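Local coordinates for protein cytosolic acyl coenzyme A thioester hydrolase (Mus musculus, PDB 2V1O) that hydrolyses long-chain acyl-CoAs such as palmitoyl-CoA to free fatty acid and coenzyme A, this chain being the N-terminal of its two hotdog domains, at residues M25-E28 and A29-I33; A142-L145 and E146-E149. All coordinates share one frame; numbering follows the deposited sequence.

Contact 1: residues M25-E28 and A29-I33; sequences MIEE and AGAII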
ATOM      1  N   MET A  25      -1.056   3.858  13.614  1.00 10.62           N
ATOM      2  CA  MET A  25      -1.745   5.162  13.608  1.00 11.86           C
ATOM      3  C   MET A  25      -1.358   5.989  14.837  1.00 10.12           C
ATOM      4  O   MET A  25      -1.185   7.198  14.759  1.00 10.06           O
ATOM      5  CB  MET A  25      -3.266   4.981  13.594  1.00 11.50           C
ATOM      6  CG  MET A  25      -3.861   4.359  12.316  1.00 14.16           C
ATOM      7  SD  MET A  25      -5.670   4.526  12.325  1.00 17.33           S
ATOM      8  CE  MET A  25      -5.997   4.130  14.038  1.00 20.40           C
ATOM      9  N   ILE A  26      -1.243   5.313  15.974  1.00  9.65           N
ATOM     10  CA  ILE A  26      -0.822   5.953  17.219  1.00  9.13           C
ATOM     11  C   ILE A  26       0.537   6.633  17.023  1.00  8.99           C
ATOM     12  O   ILE A  26       0.707   7.803  17.375  1.00  8.57           O
ATOM     13  CB  ILE A  26      -0.760   4.936  18.386  1.00  8.88           C
ATOM     14  CG1 ILE A  26      -2.177   4.506  18.795  1.00  9.36           C
ATOM     15  CG2 ILE A  26      -0.052   5.551  19.611  1.00  9.28           C
ATOM     16  CD1 ILE A  26      -2.202   3.213  19.613  1.00 10.56           C
ATOM     17  N   GLU A  27       1.489   5.906  16.436  1.00  8.62           N
ATOM     18  CA  GLU A  27       2.860   6.415  16.283  1.00  8.57           C
ATOM     19  C   GLU A  27       2.917   7.551  15.259  1.00  8.87           C
ATOM     20  O   GLU A  27       3.660   8.509  15.448  1.00  8.07           O
ATOM     21  CB  GLU A  27       3.835   5.292  15.938  1.00  9.01           C
ATOM     22  CG  GLU A  27       5.291   5.600  16.282  1.00  9.43           C
ATOM     23  CD  GLU A  27       6.005   6.401  15.200  1.00  9.90           C
ATOM     24  OE1 GLU A  27       6.013   5.959  14.033  1.00 10.20           O
ATOM     25  OE2 GLU A  27       6.570   7.475  15.515  1.00  9.36           O
ATOM     26  N   GLU A  28       2.098   7.451  14.214  1.00  9.08           N
ATOM     27  CA  GLU A  28       1.967   8.530  13.217  1.00  9.56           C
ATOM     28  C   GLU A  28       1.548   9.853  13.874  1.00  8.93           C
ATOM     29  O   GLU A  28       2.147  10.902  13.604  1.00  8.56           O
ATOM     30  CB  GLU A  28       1.008   8.115  12.092  1.00  9.30           C
ATOM     31  CG  GLU A  28       1.568   6.982  11.216  1.00 10.95           C
ATOM     32  CD  GLU A  28       0.550   6.373  10.253  1.00 11.97           C
ATOM     33  OE1 GLU A  28      -0.673   6.350  10.556  1.00 15.47           O
ATOM     34  OE2 GLU A  28       0.993   5.877   9.191  1.00 15.25           O
ATOM     35  N   ALA A  29       0.547   9.794  14.757  1.00  8.81           N
ATOM     36  CA  ALA A  29       0.115  10.973  15.507  1.00  9.00           C
ATOM     37  C   ALA A  29       1.230  11.485  16.405  1.00  9.26           C
ATOM     38  O   ALA A  29       1.490  12.687  16.432  1.00  9.43           O
ATOM     39  CB  ALA A  29      -1.154  10.684  16.315  1.00  8.72           C
ATOM     40  N   GLY A  30       1.906  10.571  17.112  1.00  9.18           N
ATOM     41  CA  GLY A  30       3.037  10.940  17.955  1.00  9.14           C
ATOM     42  C   GLY A  30       4.163  11.605  17.185  1.00  9.39           C
ATOM     43  O   GLY A  30       4.741  12.605  17.647  1.00  9.68           O
ATOM     44  N   ALA A  31       4.465  11.070  16.007  1.00  9.06           N
ATOM     45  CA  ALA A  31       5.592  11.569  15.218  1.00  9.52           C
ATOM     46  C   ALA A  31       5.336  13.000  14.763  1.00  9.40           C
ATOM     47  O   ALA A  31       6.238  13.825  14.818  1.00  9.79           O
ATOM     48  CB  ALA A  31       5.863  10.663  14.019  1.00  9.34           C
ATOM     49  N   ILE A  32       4.110  13.285  14.326  1.00  8.82           N
ATOM     50  CA  ILE A  32       3.763  14.633  13.849  1.00  8.89           C
ATOM     51  C   ILE A  32       3.861  15.664  14.973  1.00  8.74           C
ATOM     52  O   ILE A  32       4.513  16.710  14.823  1.00  8.62           O
ATOM     53  CB  ILE A  32       2.353  14.682  13.221  1.00  8.62           C
ATOM     54  CG1 ILE A  32       2.355  13.987  11.856  1.00  8.60           C
ATOM     55  CG2 ILE A  32       1.859  16.139  13.091  1.00  8.33           C
ATOM     56  CD1 ILE A  32       0.955  13.566  11.379  1.00  8.87           C
ATOM     57  N   ILE A  33       3.229  15.358  16.105  1.00  9.06           N
ATOM     58  CA  ILE A  33       3.117  16.343  17.187  1.00  9.72           C
ATOM     59  C   ILE A  33       4.498  16.642  17.794  1.00  9.98           C
ATOM     60  O   ILE A  33       4.827  17.799  18.099  1.00  9.90           O
ATOM     61  CB  ILE A  33       2.040  15.918  18.245  1.00  9.65           C
ATOM     62  CG1 ILE A  33       1.533  17.138  19.034  1.00  9.40           C
ATOM     63  CG2 ILE A  33       2.551  14.769  19.147  1.00  9.71           C
ATOM     64  CD1 ILE A  33       0.230  16.887  19.807  1.00 10.18           C
TER

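Contact 2: residues A142-L145 and E146-E149; sequences AQKL and ERME. With COA (coenzyme A), chain G.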
ATOM      1  N   ALA A 142      10.415   8.068  36.354  1.00 18.33           N
ATOM      2  CA  ALA A 142      10.111   6.634  36.417  1.00 18.83           C
ATOM      3  C   ALA A 142      10.783   5.849  35.275  1.00 19.34           C
ATOM      4  O   ALA A 142      11.486   4.856  35.522  1.00 19.39           O
ATOM      5  CB  ALA A 142       8.599   6.409  36.417  1.00 18.72           C
ATOM      6  N   GLN A 143      10.580   6.303  34.042  1.00 19.63           N
ATOM      7  CA  GLN A 143      11.164   5.625  32.881  1.00 20.35           C
ATOM      8  C   GLN A 143      12.690   5.792  32.813  1.00 20.80           C
ATOM      9  O   GLN A 143      13.404   4.855  32.455  1.00 20.89           O
ATOM     10  CB  GLN A 143      10.453   6.005  31.562  1.00 20.49           C
ATOM     11  CG  GLN A 143      10.326   7.506  31.257  1.00 19.79           C
ATOM     12  CD  GLN A 143      11.465   8.072  30.411  1.00 20.16           C
ATOM     13  OE1 GLN A 143      11.364   9.181  29.886  1.00 21.72           O
ATOM     14  NE2 GLN A 143      12.531   7.317  30.264  1.00 17.68           N
ATOM     15  N   LYS A 144      13.180   6.973  33.188  1.00 21.59           N
ATOM     16  CA  LYS A 144      14.621   7.236  33.259  1.00 22.56           C
ATOM     17  C   LYS A 144      15.305   6.246  34.219  1.00 23.05           C
ATOM     18  O   LYS A 144      16.322   5.632  33.884  1.00 22.83           O
ATOM     19  CB  LYS A 144      14.857   8.689  33.703  1.00 22.79           C
ATOM     20  CG  LYS A 144      16.286   9.202  33.586  1.00 24.23           C
ATOM     21  CD  LYS A 144      16.550   9.814  32.218  1.00 24.57           C
ATOM     22  CE  LYS A 144      17.889  10.531  32.210  1.00 24.72           C
ATOM     23  NZ  LYS A 144      18.451  10.639  30.841  1.00 23.51           N
ATOM     24  N   LEU A 145      14.711   6.082  35.399  1.00 23.52           N
ATOM     25  CA  LEU A 145      15.219   5.185  36.431  1.00 24.43           C
ATOM     26  C   LEU A 145      15.158   3.721  35.990  1.00 24.78           C
ATOM     27  O   LEU A 145      16.114   2.968  36.185  1.00 24.68           O
ATOM     28  CB  LEU A 145      14.432   5.396  37.731  1.00 24.13           C
ATOM     29  CG  LEU A 145      14.770   6.576  38.665  1.00 25.64           C
ATOM     30  CD1 LEU A 145      15.168   7.876  37.939  1.00 26.29           C
ATOM     31  CD2 LEU A 145      13.610   6.841  39.632  1.00 26.40           C
ATOM     32  N   GLU A 146      14.035   3.336  35.384  1.00 25.53           N
ATOM     33  CA  GLU A 146      13.821   1.967  34.910  1.00 26.61           C
ATOM     34  C   GLU A 146      14.841   1.547  33.851  1.00 27.22           C
ATOM     35  O   GLU A 146      15.275   0.392  33.830  1.00 26.98           O
ATOM     36  CB  GLU A 146      12.403   1.803  34.360  1.00 26.59           C
ATOM     37  CG  GLU A 146      11.994   0.359  34.120  1.00 27.65           C
ATOM     38  CD  GLU A 146      11.164   0.201  32.868  1.00 28.92           C
ATOM     39  OE1 GLU A 146       9.991  -0.214  32.988  1.00 30.72           O
ATOM     40  OE2 GLU A 146      11.684   0.493  31.766  1.00 28.67           O
ATOM     41  N   ARG A 147      15.224   2.484  32.985  1.00 28.21           N
ATOM     42  CA  ARG A 147      16.222   2.225  31.939  1.00 29.21           C
ATOM     43  C   ARG A 147      17.642   2.032  32.504  1.00 30.76           C
ATOM     44  O   ARG A 147      18.634   2.057  31.770  1.00 31.09           O
ATOM     45  CB  ARG A 147      16.167   3.303  30.848  1.00 29.16           C
ATOM     46  CG  ARG A 147      14.884   3.231  30.014  1.00 28.15           C
ATOM     47  CD  ARG A 147      14.883   4.194  28.838  1.00 27.77           C
ATOM     48  NE  ARG A 147      14.707   5.584  29.254  1.00 24.96           N
ATOM     49  CZ  ARG A 147      15.659   6.515  29.210  1.00 24.70           C
ATOM     50  NH1 ARG A 147      15.396   7.752  29.608  1.00 24.45           N
ATOM     51  NH2 ARG A 147      16.871   6.216  28.757  1.00 22.59           N
ATOM     52  N   MET A 148      17.714   1.825  33.816  1.00 32.35           N
ATOM     53  CA  MET A 148      18.943   1.415  34.497  1.00 33.92           C
ATOM     54  C   MET A 148      18.692   0.089  35.226  1.00 34.27           C
ATOM     55  O   MET A 148      19.544  -0.392  35.981  1.00 34.52           O
ATOM     56  CB  MET A 148      19.390   2.489  35.491  1.00 33.96           C
ATOM     57  CG  MET A 148      19.489   3.895  34.914  1.00 34.30           C
ATOM     58  SD  MET A 148      19.520   5.130  36.231  1.00 35.71           S
ATOM     59  CE  MET A 148      19.490   6.644  35.268  1.00 35.07           C
ATOM     60  N   GLU A 149      17.517  -0.491  34.967  1.00 34.93           N
ATOM     61  CA  GLU A 149      16.999  -1.687  35.652  1.00 35.36           C
ATOM     62  C   GLU A 149      16.777  -1.470  37.147  1.00 35.51           C
ATOM     63  O   GLU A 149      15.817  -0.805  37.543  1.00 35.56           O
ATOM     64  CB  GLU A 149      17.870  -2.925  35.387  1.00 35.53           C
ATOM     65  CG  GLU A 149      17.470  -3.720  34.141  1.00 36.44           C
ATOM     66  CD  GLU A 149      17.993  -3.126  32.836  1.00 37.27           C
ATOM     67  OE1 GLU A 149      18.641  -3.872  32.071  1.00 38.02           O
ATOM     68  OE2 GLU A 149      17.758  -1.928  32.567  1.00 37.67           O
TER
HETATM   69  N1A COA G1162      12.787   6.117  26.412  1.00 21.02           N
HETATM   70  C2A COA G1162      12.647   7.426  26.813  1.00 21.40           C
HETATM   71  N3A COA G1162      13.718   8.284  26.712  1.00 21.23           N
HETATM   72  C4A COA G1162      14.898   7.828  26.215  1.00 20.74           C
HETATM   73  C5A COA G1162      15.061   6.515  25.796  1.00 21.09           C
HETATM   74  C6A COA G1162      13.984   5.650  25.897  1.00 20.93           C
HETATM   75  N6A COA G1162      14.096   4.375  25.529  1.00 21.04           N
HETATM   76  N7A COA G1162      16.335   6.365  25.353  1.00 21.85           N
HETATM   77  C8A COA G1162      16.970   7.550  25.485  1.00 21.25           C
HETATM   78  N9A COA G1162      16.091   8.455  26.014  1.00 21.64           N
HETATM   79  C1B COA G1162      16.278   9.895  26.192  1.00 21.11           C
HETATM   80  C2B COA G1162      17.160  10.209  27.392  1.00 22.07           C
HETATM   81  O2B COA G1162      16.429  10.124  28.595  1.00 21.82           O
HETATM   82  C3B COA G1162      17.651  11.601  27.030  1.00 21.14           C
HETATM   83  O3B COA G1162      16.734  12.609  27.414  1.00 22.85           O
HETATM   84  P3B COA G1162      16.994  13.545  28.703  1.00 22.47           P
HETATM   85  O7A COA G1162      16.878  12.675  29.912  1.00 22.70           O
HETATM   86  O8A COA G1162      18.388  14.117  28.603  1.00 23.11           O
HETATM   87  O9A COA G1162      15.949  14.632  28.725  1.00 22.85           O
HETATM   88  C4B COA G1162      17.697  11.573  25.502  1.00 21.99           C
HETATM   89  O4B COA G1162      16.948  10.446  25.085  1.00 22.50           O
HETATM   90  C5B COA G1162      19.116  11.492  24.949  1.00 22.70           C
HETATM   91  O5B COA G1162      19.855  10.484  25.601  1.00 24.57           O
HETATM   92  P1A COA G1162      21.306  10.105  25.034  1.00 26.82           P
HETATM   93  O1A COA G1162      22.022  11.362  24.625  1.00 27.62           O
HETATM   94  O2A COA G1162      22.030   9.303  26.093  1.00 25.82           O
HETATM   95  O3A COA G1162      21.056   9.208  23.721  1.00 26.61           O
HETATM   96  P2A COA G1162      20.910   7.610  23.709  1.00 27.76           P
HETATM   97  O4A COA G1162      20.201   7.089  24.936  1.00 26.38           O
HETATM   98  O5A COA G1162      22.240   6.933  23.473  1.00 27.37           O
HETATM   99  O6A COA G1162      20.011   7.397  22.397  1.00 27.77           O
HETATM  100  CBP COA G1162      18.009   7.399  21.073  1.00 25.26           C
HETATM  101  CCP COA G1162      18.639   7.756  22.419  1.00 26.55           C
HETATM  102  CDP COA G1162      16.484   7.504  21.202  1.00 26.06           C
HETATM  103  CEP COA G1162      18.494   8.442  20.066  1.00 26.61           C
HETATM  104  CAP COA G1162      18.444   5.979  20.684  1.00 24.18           C
HETATM  105  OAP COA G1162      18.055   5.036  21.662  1.00 22.98           O
HETATM  106  C9P COA G1162      17.918   5.552  19.334  1.00 22.45           C
HETATM  107  O9P COA G1162      18.504   6.063  18.174  1.00 22.40           O
HETATM  108  N8P COA G1162      16.910   4.692  19.323  1.00 21.87           N
HETATM  109  C7P COA G1162      16.193   4.351  18.106  1.00 22.35           C
HETATM  110  C6P COA G1162      15.180   5.430  17.724  1.00 20.06           C
HETATM  111  C5P COA G1162      14.445   4.999  16.474  1.00 20.89           C
HETATM  112  O5P COA G1162      15.044   5.000  15.384  1.00 19.80           O
HETATM  113  N4P COA G1162      13.170   4.635  16.629  1.00 21.81           N
HETATM  114  C3P COA G1162      12.454   3.779  15.686  1.00 25.57           C
HETATM  115  C2P COA G1162      13.045   2.357  15.561  1.00 25.87           C
HETATM  116  S1P COA G1162      12.097   1.507  14.280  1.00 33.47           S
HETATM  117  O   HOH W   1      18.844   7.918  29.773  1.00 33.15           O

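Contact 1: residues M25-E28 and A29-I33
Four successive i to i+4 backbone hydrogen bonds join Met-25 through Glu-28 to Ala-29 through Ile-32, one turn further along helix 19-38. Ala-29 N reaches Met-25 O at 3.1 Å with an N-H...O angle of 165°, and Gly-30 N bonds to Ile-26 O almost as straight. The bond from Ala-31 N to Glu-27 O is the shortest, at 2.7 Å, but more bent (149°). Ile-32 N closes the series on Glu-28 O at 3.2 Å.

Side-chain contact within the turn is sparse and mostly carbon against oxygen. The methyl CB of Ala-31 sits 3.4 Å from Glu-27 O and 3.6 Å from the carboxylate oxygen OE2 of the same glutamate. The bend at chi2 (-84°) of Glu-27 carries that oxygen forward along the helix, towards Ala-31. Ile-32 lays CG1 alongside the carbonyl oxygen of Glu-28, 3.6 Å away. Glu-28 OE2 forms a salt bridge one turn back with Lys-24.

Against the sheet, Ile-26 packs on strands 82-91 and 98-112 and Met-25 and Ala-29 on strand 67-77, as expected of the central helix wrapped by the sheet in a hotdog fold, while Ile-32 meets Ile-5 of a second subunit.

The carboxylate of the buried Glu-27 is bonded at both oxygens, OE2 by Tyr-108 OH and OE1 by the backbone N of Gly-20 of a third subunit. A bond at each oxygen fixes the group in position, so that it joins the helix to strand 98-112 and to the third subunit.

Contact 2: residues A142-L145 and E146-E149
This is a local helix-end contact that doubles as part of a coenzyme A site: it comprises the last turn of helix 130-146 and the three residues that follow it, at the surface near the modelled C-terminus. Glu-146 N bonds to Ala-142 O and Arg-147 N to Gln-143 O, each at 3.0 Å. Arg-147 is the first residue to depart from helical backbone angles. The i to i+4 spacing places its side chain beside that of Gln-143, the two pointing the same way. The Gln-143 amide meets the guanidinium at its edge, with the two planes 40° apart.

One face of this guanidinium is covered by the adenine of coenzyme A, whose atom C4A lies 3.3 Å above the plane of the Arg-147 group, over its centre. A bend at chi3 (-73°) of Arg-147 swings the group over the base. Arg-147 NH1 also donates to the ribose hydroxyl oxygen O2B at 2.8 Å, an angled bond (136°).

Lys-144 approaches Arg-147 obliquely, its CD 3.5 Å from Arg-147 NH1, and carries its amine on to the ligand. Lys-144 NZ donates to the 3'-phosphate oxygen O7A at 2.7 Å and to O2B at 3.1 Å. A water accepts from both Lys-144 NZ and Arg-147 NH2, linking the two cations. Outside the two segments, Arg-52 on strand 46-57 takes a salt bridge from Glu-146 OE2, and Asp-57 of a third subunit packs against Arg-147 and also bonds the ligand.

With Lys-144 NZ and Arg-147 NH1 4.4 Å apart, the two cations converge on the anionic 3'-phosphate ribose, Lys-144 on the phosphate and both on O2B, an arrangement that probably suits the ligand's charge. The flat guanidinium covers the adenine, so the base is held by its face and the ribose by its hydroxyl.

In the fold
Contact 1 comes first along the chain, in the middle of helix 19-38, and contact 2 follows much later, at the end of helix 130-146. Their centres are 24 Å apart and their nearest atoms about 14 Å, so they do not touch. The antiparallel sheet relates them: the centre of contact 1 lies about 5 Å from the centre of the chain, against strands 67-77, 82-91 and 98-112, whereas that of contact 2 lies about 20 Å from the chain centre and the contact adjoins strand 46-57. Contact 1 therefore belongs to the hotdog core and its subunit interfaces, and contact 2 to a peripheral helix that helps to hold the nucleotide end of coenzyme A.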